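Side-chain contact in chloride intracellular channel Clic (Drosophila melanogaster, PDB 2YV7), which might insert into membranes and form chloride channels whose activity depends on pH, having a soluble form with a glutathione S-transferase-like fold: residues Phe195-Pro198 with Thr199-Ala203. Sequence-based numbering, arbitrary orientation.
Sequences FEIP and THLTA
The imidazole of H200 meets the pyrrolidine ring of P198 at a slant, at its CB-CG end: NE2 of H200 is 3.6 Å from CB of P198, and CD2 of H200 approaches the same carbon, so the CD2-NE2 side of the imidazole does the touching. A chi1 of 61°, which sets CG between the backbone N and the carbonyl carbon, turns the imidazole back over the turn toward the proline. At the other end of the pyrrolidine, CD of P198 lies 4.1 Å from CD1 of L201, which comes from the same side of the ring plane as the histidine. The same leucine methyl, CD1 of L201, is 4.0 Å from CG2 of I197, the branch anti to its own backbone N; these two side chains cross at about a right angle.

One backbone hydrogen bond closes the turn: N of L201 donates to O of P198 over 3.2 Å, nearly straight at 160°, though the donor stands 45° out of the carbonyl plane. That oxygen also accepts a hydrogen bond from the indole NE1 of W205, tying the turn to helix 202-212. L148 of helix 141-161 packs on P198, and R152 and N155 of that helix touch the buried L201. Bond and backbone angles define a type I beta turn, with L201 as N-cap, that ends the loop between helices 173-193 and 202-212 in the all-helical C-terminal domain of the GST fold.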
loop_
_atom_site.group_PDB
_atom_site.type_symbol
_atom_site.label_atom_id
_atom_site.label_comp_id
_atom_site.label_asym_id
_atom_site.label_seq_id
_atom_site.Cartn_x
_atom_site.Cartn_y
_atom_site.Cartn_z
ATOM N N PHE A 195 16.839 7.228 8.280
ATOM C CA PHE A 195 15.749 8.182 8.432
ATOM C C PHE A 195 14.726 7.644 9.364
ATOM O O PHE A 195 14.341 6.446 9.279
ATOM C CB PHE A 195 15.083 8.432 7.053
ATOM C CG PHE A 195 13.962 9.407 7.109
ATOM C CD1 PHE A 195 14.223 10.783 7.179
ATOM C CD2 PHE A 195 12.646 8.950 7.115
ATOM C CE1 PHE A 195 13.170 11.700 7.199
ATOM C CE2 PHE A 195 11.612 9.823 7.194
ATOM C CZ PHE A 195 11.824 11.188 7.224
ATOM N N GLU A 196 14.226 8.515 10.269
ATOM C CA GLU A 196 13.079 8.174 11.106
ATOM C C GLU A 196 12.088 9.279 11.092
ATOM O O GLU A 196 12.490 10.419 11.068
ATOM C CB GLU A 196 13.465 7.982 12.573
ATOM C CG GLU A 196 13.609 6.532 12.922
ATOM C CD GLU A 196 14.444 6.330 14.163
ATOM O OE1 GLU A 196 14.775 7.353 14.846
ATOM O OE2 GLU A 196 14.786 5.161 14.433
ATOM N N ILE A 197 10.805 8.923 11.173
ATOM C CA ILE A 197 9.683 9.892 11.224
ATOM C C ILE A 197 9.573 10.416 12.630
ATOM O O ILE A 197 9.419 9.644 13.581
ATOM C CB ILE A 197 8.293 9.263 10.828
ATOM C CG1 ILE A 197 8.315 8.733 9.386
ATOM C CG2 ILE A 197 7.184 10.327 11.043
ATOM C CD1 ILE A 197 7.127 7.867 9.046
ATOM N N PRO A 198 9.748 11.731 12.797
ATOM C CA PRO A 198 9.967 12.212 14.163
ATOM C C PRO A 198 8.750 12.161 15.027
ATOM O O PRO A 198 7.583 12.121 14.512
ATOM C CB PRO A 198 10.477 13.658 13.971
ATOM C CG PRO A 198 10.176 14.020 12.635
ATOM C CD PRO A 198 9.900 12.786 11.786
ATOM N N THR A 199 9.019 12.091 16.341
ATOM C CA THR A 199 7.952 11.799 17.321
ATOM C C THR A 199 6.948 12.929 17.524
ATOM O O THR A 199 5.843 12.721 18.030
ATOM C CB THR A 199 8.541 11.407 18.654
ATOM O OG1 THR A 199 9.483 12.417 19.056
ATOM C CG2 THR A 199 9.242 10.054 18.523
ATOM N N HIS A 200 7.296 14.122 17.082
ATOM C CA HIS A 200 6.401 15.257 17.272
ATOM C C HIS A 200 5.311 15.320 16.205
ATOM O O HIS A 200 4.405 16.191 16.253
ATOM C CB HIS A 200 7.187 16.567 17.351
ATOM C CG HIS A 200 7.967 16.867 16.122
ATOM N ND1 HIS A 200 7.467 17.652 15.113
ATOM C CD2 HIS A 200 9.214 16.495 15.739
ATOM C CE1 HIS A 200 8.369 17.737 14.144
ATOM N NE2 HIS A 200 9.422 17.019 14.490
ATOM N N LEU A 201 5.350 14.342 15.284
ATOM C CA LEU A 201 4.282 14.219 14.318
ATOM C C LEU A 201 3.174 13.372 14.910
ATOM O O LEU A 201 2.865 12.279 14.424
ATOM C CB LEU A 201 4.785 13.705 12.962
ATOM C CG LEU A 201 5.831 14.593 12.261
ATOM C CD1 LEU A 201 6.180 14.148 10.793
ATOM C CD2 LEU A 201 5.431 16.136 12.303
ATOM N N THR A 202 2.563 13.883 15.977
ATOM C CA THR A 202 1.601 13.094 16.756
ATOM C C THR A 202 0.431 12.511 15.963
ATOM O O THR A 202 0.084 11.340 16.168
ATOM C CB THR A 202 1.111 13.896 17.996
ATOM O OG1 THR A 202 2.260 14.234 18.784
ATOM C CG2 THR A 202 0.259 13.011 18.909
ATOM N N ALA A 203 -0.159 13.294 15.074
ATOM C CA ALA A 203 -1.395 12.832 14.339
ATOM C C ALA A 203 -1.019 11.728 13.326
ATOM O O ALA A 203 -1.791 10.759 13.084
ATOM C CB ALA A 203 -2.051 13.956 13.672
#